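Local coordinates for protein cysteine desulfurase (Fervidobacterium islandicum, PDB 6A6E) that catalyses the pyridoxal-5'-phosphate-dependent desulfuration of cysteine as a SufS-type cysteine desulfurase, probably taking the sulfur up as an enzyme-bound persulfide, at residues T125-Q130 with K150-T155; S129-H134 with Q378-V383; S186-Q191 with L345-V350. All coordinates share one frame; numbering follows the deposited sequence.

Interactions 1 and 2 start together: strand 125-129 pairs with edge strand 150-154 of the seven-stranded sheet, and the loop leaving strand 125-129 packs on helix 378-387. Their centres lie about 11 Å apart, they share Ser129 and Gln130, and both reach the second subunit. Interaction 3, between the segments of interaction 2 in sequence, joins the loop after strand 179-183 to strand 345-350 of the six-stranded sheet. Its centre is about 12 Å from that of interaction 2, which it touches through Leu380 on Val188, and about 21 Å from that of interaction 1. Interactions 2 and 3 each hold a pocket residue, His133 and Asn187, tying the cofactor loops to helix 378-387 and strand 345-350.

Interaction 1: residues T125-Q130 with K150-T155; sequences TVLISQ and KVAYIT
Ile128 holds CG1 between its backbone N and carbonyl carbon (chi1 62°), while Tyr153 sets CG anti to its own carbonyl carbon (chi1 -68°), and the two side chains lie side by side, pointing the same way. Ile128 CG1 and CD1 both reach Tyr153 CE2, CG1 at 3.6 Å, and CD1 also packs on Val151 CG1. At the ring's edge Ser129 O lies 3.6 Å from Tyr153 CD2. Tyr153 OH is hydrogen-bonded to Phe271 O of the second subunit, and the Phe271 ring meets the tyrosine ring edge-to-face. The other face of the sheet carries Thr125, Leu127, Ala152 and Ile154. Here Leu127 crosses Ile154 at about a right angle, with CD1 3.9 Å from Ile154 CG1; the same methyl touches Ala152 CB, which Thr125 CG2 meets at 3.8 Å. Between the faces the parallel strands exchange backbone bonds: Val126 N to Lys150 O (2.9 Å), then Ala152 N to Val126 O, Ile128 N to Ala152 O and Ile154 N to Ile128 O, and finally Gln130 N to Ile154 O (3.1 Å). Gln130 runs beside Thr155, OE1 coming 3.4 Å from Thr155 CA and accepting a hydrogen bond from Ala156 N. This is one beta-alpha-beta crossover: helix 138-147 links the strands and covers the face of Ile128 and Tyr153 with Trp140 and Val141, while helix 164-173 covers Leu127 and Ile154. Regular backbone bonding thus fixes the register, apolar contacts, the Tyr153 ring included, lie on both faces, and Gln130 OE1 and Tyr153 OH find hydrogen-bond partners beyond the strand pair.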
# COMPACT_ATOMS: atom_id res chain seq x y z
N THR A 125 -13.41 11.66 24.62
CA THR A 125 -13.80 10.24 24.52
C THR A 125 -14.07 9.91 23.07
O THR A 125 -14.66 10.74 22.36
CB THR A 125 -15.10 9.94 25.30
OG1 THR A 125 -14.84 10.15 26.67
CG2 THR A 125 -15.60 8.51 25.14
N VAL A 126 -13.59 8.73 22.67
CA VAL A 126 -13.90 8.11 21.43
C VAL A 126 -14.86 7.01 21.76
O VAL A 126 -14.51 6.14 22.55
CB VAL A 126 -12.66 7.41 20.75
CG1 VAL A 126 -13.10 6.83 19.41
CG2 VAL A 126 -11.58 8.41 20.51
N LEU A 127 -15.99 6.99 21.09
CA LEU A 127 -16.98 5.93 21.23
C LEU A 127 -16.93 4.99 20.02
O LEU A 127 -17.18 5.41 18.88
CB LEU A 127 -18.37 6.54 21.28
CG LEU A 127 -19.57 5.58 21.37
CD1 LEU A 127 -19.46 4.78 22.66
CD2 LEU A 127 -20.87 6.39 21.35
N ILE A 128 -16.71 3.71 20.29
CA ILE A 128 -16.81 2.66 19.26
C ILE A 128 -17.83 1.61 19.66
O ILE A 128 -18.51 1.80 20.63
CB ILE A 128 -15.44 2.04 18.97
CG1 ILE A 128 -14.85 1.37 20.19
CG2 ILE A 128 -14.47 3.12 18.50
CD1 ILE A 128 -13.45 0.81 19.93
N SER A 129 -18.02 0.54 18.90
CA SER A 129 -18.93 -0.49 19.31
C SER A 129 -18.19 -1.76 19.74
O SER A 129 -17.03 -1.96 19.39
CB SER A 129 -19.91 -0.80 18.18
OG SER A 129 -19.49 -1.92 17.47
N GLN A 130 -18.88 -2.62 20.51
CA GLN A 130 -18.32 -3.87 20.95
C GLN A 130 -18.07 -4.87 19.81
O GLN A 130 -17.34 -5.84 20.00
CB GLN A 130 -19.22 -4.54 22.02
CG GLN A 130 -19.00 -3.97 23.39
CD GLN A 130 -19.73 -4.70 24.55
OE1 GLN A 130 -20.76 -5.34 24.38
NE2 GLN A 130 -19.16 -4.56 25.75
N LYS A 150 -9.98 8.67 25.98
CA LYS A 150 -10.61 7.51 26.57
C LYS A 150 -11.42 6.84 25.48
O LYS A 150 -11.84 7.48 24.55
CB LYS A 150 -11.58 7.92 27.67
CG LYS A 150 -10.96 8.75 28.78
CD LYS A 150 -12.01 9.11 29.85
CE LYS A 150 -11.60 10.40 30.57
NZ LYS A 150 -12.56 10.89 31.61
N VAL A 151 -11.61 5.56 25.63
CA VAL A 151 -12.43 4.81 24.69
C VAL A 151 -13.65 4.24 25.43
O VAL A 151 -13.50 3.64 26.51
CB VAL A 151 -11.59 3.65 24.13
CG1 VAL A 151 -12.42 2.83 23.19
CG2 VAL A 151 -10.32 4.22 23.43
N ALA A 152 -14.81 4.38 24.82
CA ALA A 152 -16.09 3.86 25.39
C ALA A 152 -16.77 3.07 24.32
O ALA A 152 -16.47 3.25 23.13
CB ALA A 152 -16.97 5.01 25.81
N TYR A 153 -17.65 2.15 24.72
CA TYR A 153 -18.29 1.24 23.77
C TYR A 153 -19.80 1.30 23.79
O TYR A 153 -20.37 1.40 24.85
CB TYR A 153 -17.91 -0.19 24.10
CG TYR A 153 -16.46 -0.49 23.87
CD1 TYR A 153 -15.50 -0.17 24.83
CD2 TYR A 153 -16.05 -1.12 22.72
CE1 TYR A 153 -14.16 -0.45 24.63
CE2 TYR A 153 -14.73 -1.41 22.51
CZ TYR A 153 -13.78 -1.08 23.45
OH TYR A 153 -12.44 -1.41 23.23
N ILE A 154 -20.45 1.21 22.63
CA ILE A 154 -21.86 0.87 22.52
C ILE A 154 -21.96 -0.64 22.70
O ILE A 154 -21.26 -1.39 21.98
CB ILE A 154 -22.38 1.24 21.14
CG1 ILE A 154 -22.22 2.75 20.90
CG2 ILE A 154 -23.80 0.77 20.97
CD1 ILE A 154 -22.41 3.11 19.45
N THR A 155 -22.77 -1.11 23.65
CA THR A 155 -22.75 -2.55 23.99
C THR A 155 -23.65 -3.35 23.08
O THR A 155 -24.63 -2.85 22.54
CB THR A 155 -23.19 -2.80 25.44
OG1 THR A 155 -24.46 -2.25 25.59
CG2 THR A 155 -22.31 -2.07 26.39

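Interaction 2: residues S129-H134 with Q378-V383; sequences SQVEHH and QPLMGV. With PLP (pyridoxal-5'-phosphate), chain E.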
# COMPACT_ATOMS: atom_id res chain seq x y z
N SER A 129 -18.02 0.54 18.90
CA SER A 129 -18.93 -0.49 19.31
C SER A 129 -18.19 -1.76 19.74
O SER A 129 -17.03 -1.96 19.39
CB SER A 129 -19.91 -0.80 18.18
OG SER A 129 -19.49 -1.92 17.47
N GLN A 130 -18.88 -2.62 20.51
CA GLN A 130 -18.32 -3.87 20.95
C GLN A 130 -18.07 -4.87 19.81
O GLN A 130 -17.34 -5.84 20.00
CB GLN A 130 -19.22 -4.54 22.02
CG GLN A 130 -19.00 -3.97 23.39
CD GLN A 130 -19.73 -4.70 24.55
OE1 GLN A 130 -20.76 -5.34 24.38
NE2 GLN A 130 -19.16 -4.56 25.75
N VAL A 131 -18.70 -4.70 18.67
CA VAL A 131 -18.51 -5.65 17.61
C VAL A 131 -17.44 -5.22 16.59
O VAL A 131 -17.30 -5.86 15.53
CB VAL A 131 -19.86 -5.94 16.90
CG1 VAL A 131 -20.97 -6.13 17.93
CG2 VAL A 131 -20.26 -4.82 15.97
N GLU A 132 -16.67 -4.18 16.87
CA GLU A 132 -15.64 -3.72 15.86
C GLU A 132 -14.56 -4.78 15.58
O GLU A 132 -14.12 -5.54 16.45
CB GLU A 132 -14.97 -2.45 16.28
CG GLU A 132 -15.90 -1.28 16.52
CD GLU A 132 -16.79 -1.01 15.32
OE1 GLU A 132 -18.02 -0.72 15.49
OE2 GLU A 132 -16.23 -1.06 14.18
N HIS A 133 -14.21 -4.85 14.33
CA HIS A 133 -12.99 -5.44 13.84
C HIS A 133 -11.77 -4.78 14.51
O HIS A 133 -11.80 -3.61 14.89
CB HIS A 133 -13.01 -5.32 12.30
CG HIS A 133 -11.89 -6.03 11.59
ND1 HIS A 133 -10.57 -5.60 11.65
CD2 HIS A 133 -11.90 -7.07 10.73
CE1 HIS A 133 -9.82 -6.39 10.91
NE2 HIS A 133 -10.60 -7.30 10.35
N HIS A 134 -10.71 -5.58 14.74
CA HIS A 134 -9.47 -5.07 15.33
C HIS A 134 -8.98 -3.77 14.67
O HIS A 134 -8.44 -2.91 15.34
CB HIS A 134 -8.36 -6.13 15.30
CG HIS A 134 -8.63 -7.27 16.23
ND1 HIS A 134 -8.02 -8.51 16.11
CD2 HIS A 134 -9.53 -7.37 17.23
CE1 HIS A 134 -8.51 -9.31 17.05
NE2 HIS A 134 -9.44 -8.65 17.72
N GLN A 378 -11.79 -10.42 18.62
CA GLN A 378 -11.59 -11.21 19.83
C GLN A 378 -12.52 -10.73 20.92
O GLN A 378 -13.14 -11.56 21.49
CB GLN A 378 -10.17 -11.16 20.37
CG GLN A 378 -9.25 -12.15 19.72
CD GLN A 378 -7.81 -12.07 20.18
OE1 GLN A 378 -7.52 -11.89 21.37
NE2 GLN A 378 -6.88 -12.23 19.24
N PRO A 379 -12.63 -9.41 21.17
CA PRO A 379 -13.54 -9.04 22.23
C PRO A 379 -15.02 -9.44 21.93
O PRO A 379 -15.74 -9.83 22.86
CB PRO A 379 -13.32 -7.52 22.37
CG PRO A 379 -11.98 -7.26 21.74
CD PRO A 379 -11.94 -8.24 20.61
N LEU A 380 -15.44 -9.42 20.66
CA LEU A 380 -16.78 -9.87 20.34
C LEU A 380 -17.01 -11.32 20.75
O LEU A 380 -18.09 -11.68 21.19
CB LEU A 380 -17.14 -9.64 18.89
CG LEU A 380 -18.46 -10.17 18.33
CD1 LEU A 380 -19.65 -9.62 19.07
CD2 LEU A 380 -18.61 -9.86 16.84
N MET A 381 -16.01 -12.16 20.66
CA MET A 381 -16.19 -13.55 21.02
C MET A 381 -16.63 -13.69 22.48
O MET A 381 -17.47 -14.52 22.78
CB MET A 381 -14.92 -14.38 20.78
CG MET A 381 -14.46 -14.41 19.32
SD MET A 381 -15.60 -15.27 18.23
CE MET A 381 -16.18 -14.00 17.12
N GLY A 382 -16.07 -12.90 23.38
CA GLY A 382 -16.46 -12.95 24.77
C GLY A 382 -17.92 -12.58 25.00
O GLY A 382 -18.57 -13.18 25.83
N VAL A 383 -18.42 -11.58 24.27
CA VAL A 383 -19.84 -11.27 24.24
C VAL A 383 -20.67 -12.45 23.74
O VAL A 383 -21.69 -12.76 24.31
CB VAL A 383 -20.12 -10.00 23.38
CG1 VAL A 383 -21.61 -9.69 23.24
CG2 VAL A 383 -19.35 -8.81 23.96
N1 PLP E . -13.23 -3.84 9.15
C2 PLP E . -14.08 -4.72 8.70
C2A PLP E . -15.48 -4.75 9.20
C3 PLP E . -13.58 -5.70 7.73
O3 PLP E . -14.42 -6.63 7.30
C4 PLP E . -12.20 -5.63 7.25
C4A PLP E . -11.66 -6.50 6.22
C5 PLP E . -11.33 -4.61 7.85
C6 PLP E . -11.93 -3.79 8.76
C5A PLP E . -9.85 -4.49 7.49
O4P PLP E . -9.46 -4.43 6.13
P PLP E . -7.95 -4.57 5.55
O1P PLP E . -7.16 -3.42 6.03
O2P PLP E . -7.55 -5.93 6.04
O3P PLP E . -8.23 -4.49 4.08
O HOH W 1 -14.86 -6.91 18.95
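One water is gripped by Gln130, Glu132 and Leu380: it donates to Gln130 O and to Glu132 O, at 2.9 Å from the Gln130 oxygen, and accepts a weak bond from Leu380 N. It thereby ties two carbonyls of the 129-134 loop to the backbone of helix 378-387. The direct bond is Gln378 N to His134 NE2, 3.1 Å and almost straight (174° at the hydrogen), though the donor stands 31° out of the imidazole plane. Since NE2 accepts here, it probably carries no proton. Pro379 CD sits at the edge of the same ring, 3.8 Å from His134 NE2. Apolar packing is carried by Val131 and Leu380, which lie side by side with Val131 CG1 3.9 Å from Leu380 CD1; separately, a methyl of Val383, CG2, stands 3.8 Å from the amide oxygen OE1 of Gln130. Within the loop a type I turn runs from Ser129 to Glu132, and Ser129 OG accepts from Val131 N, an ST turn, while donating to Glu132 OE1 at 2.7 Å. Beyond that turn His133, its CG anti to the backbone N (chi1 -173°), lays one face over the pyridine ring of pyridoxal-5'-phosphate, with PLP C6 3.6 Å above its centre. The loop thus meets the helix with His134 and the cofactor with His133. It leads from strand 125-129 to helix 138-147, and Gln378 follows closely in the chain on Cys376, which carries a persulfide as S-mercaptocysteine. Gln378 is hydrogen-bonded to Val269 and Asp267 of the second subunit, whose short strand 268-269 therefore flanks this helix.

Interaction 3: residues S186-Q191 with L345-V350; sequences SNVTGQ and LVSFNV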
# COMPACT_ATOMS: atom_id res chain seq x y z
N SER A 186 -20.96 -5.52 10.44
CA SER A 186 -20.06 -6.44 11.14
C SER A 186 -19.66 -7.57 10.23
O SER A 186 -20.49 -8.13 9.50
CB SER A 186 -20.68 -6.97 12.44
OG SER A 186 -19.94 -8.07 13.00
N ASN A 187 -18.36 -7.87 10.29
CA ASN A 187 -17.76 -8.99 9.59
C ASN A 187 -18.02 -10.33 10.31
O ASN A 187 -17.60 -11.35 9.80
CB ASN A 187 -16.24 -8.81 9.44
CG ASN A 187 -15.49 -8.93 10.75
OD1 ASN A 187 -15.88 -8.32 11.73
ND2 ASN A 187 -14.40 -9.71 10.78
N VAL A 188 -18.69 -10.30 11.47
CA VAL A 188 -19.06 -11.51 12.26
C VAL A 188 -20.59 -11.71 12.42
O VAL A 188 -21.12 -12.77 12.10
CB VAL A 188 -18.44 -11.45 13.65
CG1 VAL A 188 -18.87 -12.65 14.48
CG2 VAL A 188 -16.91 -11.47 13.54
N THR A 189 -21.29 -10.67 12.83
CA THR A 189 -22.74 -10.76 12.96
C THR A 189 -23.49 -10.57 11.69
O THR A 189 -24.65 -10.97 11.60
CB THR A 189 -23.29 -9.80 13.99
OG1 THR A 189 -23.25 -8.44 13.47
CG2 THR A 189 -22.56 -9.90 15.27
N GLY A 190 -22.87 -9.93 10.69
CA GLY A 190 -23.55 -9.62 9.40
C GLY A 190 -24.48 -8.40 9.52
O GLY A 190 -25.16 -8.03 8.57
N GLN A 191 -24.54 -7.78 10.69
CA GLN A 191 -25.53 -6.71 10.91
C GLN A 191 -25.13 -5.41 10.20
O GLN A 191 -24.08 -4.82 10.53
CB GLN A 191 -25.69 -6.39 12.41
CG GLN A 191 -26.81 -5.38 12.65
CD GLN A 191 -26.99 -4.93 14.07
OE1 GLN A 191 -26.24 -5.32 14.95
NE2 GLN A 191 -27.98 -4.03 14.30
N LEU A 345 -23.25 -12.58 5.31
CA LEU A 345 -22.54 -13.63 6.00
C LEU A 345 -23.25 -14.15 7.25
O LEU A 345 -24.00 -13.42 7.89
CB LEU A 345 -21.16 -13.10 6.41
CG LEU A 345 -21.14 -11.89 7.38
CD1 LEU A 345 -21.11 -12.36 8.81
CD2 LEU A 345 -19.99 -10.89 7.10
N VAL A 346 -22.91 -15.40 7.59
CA VAL A 346 -23.43 -16.09 8.74
C VAL A 346 -22.31 -16.72 9.51
O VAL A 346 -21.60 -17.55 8.98
CB VAL A 346 -24.43 -17.19 8.28
CG1 VAL A 346 -25.02 -17.97 9.49
CG2 VAL A 346 -25.55 -16.50 7.58
N SER A 347 -22.16 -16.29 10.74
CA SER A 347 -21.22 -16.88 11.66
C SER A 347 -22.02 -17.87 12.52
O SER A 347 -23.15 -17.54 12.95
CB SER A 347 -20.55 -15.83 12.53
OG SER A 347 -19.63 -15.04 11.70
N PHE A 348 -21.43 -19.03 12.79
CA PHE A 348 -22.16 -20.19 13.40
C PHE A 348 -21.17 -21.22 13.95
O PHE A 348 -19.98 -21.14 13.67
CB PHE A 348 -23.10 -20.90 12.36
CG PHE A 348 -22.36 -21.62 11.25
CD1 PHE A 348 -21.94 -20.92 10.15
CD2 PHE A 348 -22.04 -22.96 11.33
CE1 PHE A 348 -21.24 -21.56 9.13
CE2 PHE A 348 -21.32 -23.60 10.35
CZ PHE A 348 -20.92 -22.89 9.22
N ASN A 349 -21.68 -22.13 14.80
CA ASN A 349 -20.98 -23.30 15.31
C ASN A 349 -21.84 -24.57 15.14
O ASN A 349 -23.06 -24.53 15.24
CB ASN A 349 -20.64 -23.08 16.77
CG ASN A 349 -19.31 -22.36 16.94
OD1 ASN A 349 -18.34 -22.75 16.33
ND2 ASN A 349 -19.29 -21.28 17.70
N VAL A 350 -21.20 -25.70 14.83
CA VAL A 350 -21.85 -26.98 14.74
C VAL A 350 -21.71 -27.57 16.14
O VAL A 350 -20.60 -27.65 16.67
CB VAL A 350 -21.18 -27.85 13.70
CG1 VAL A 350 -21.77 -29.27 13.72
CG2 VAL A 350 -21.36 -27.22 12.34
O HOH W 2 -23.55 -14.05 11.61
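Two hydrogen-bonded links join Val188 to Ser347. Ser347 OG donates to Val188 O at 2.7 Å, in the carbonyl plane and on a lone pair (121° at the oxygen), and a water joins the same oxygen to Ser347 N, lying 2.8 Å from that nitrogen. Val188 O thus takes two donors. The van der Waals part is carried by Leu345, whose CG stands between backbone N and carbonyl carbon (chi1 62°). Its two methyls splay over the loop backbone: CD1 comes 3.3 Å from Val188 O and 3.5 Å from Gly190 N, while CD2 lies 3.6 Å from Asn187 O. Val188 CG1 adds a touch on Ser347 OG. Within the loop, Ser186 OG accepts from Val188 N (3.0 Å) and Thr189 N (2.9 Å), forming an ST turn and an ST motif, and Thr189 OG1 makes another ST turn with Gln191 N. The CB of Asn187 points away from strand 345-350; its side chain touches the cofactor, and ND2 bonds His375 O, while Asn187 O accepts from Arg398 of neighbouring strand 396-400. This is an active-site loop of a fold-type I, class-V aminotransferase-like enzyme, seated on the sheet of its C-terminal part.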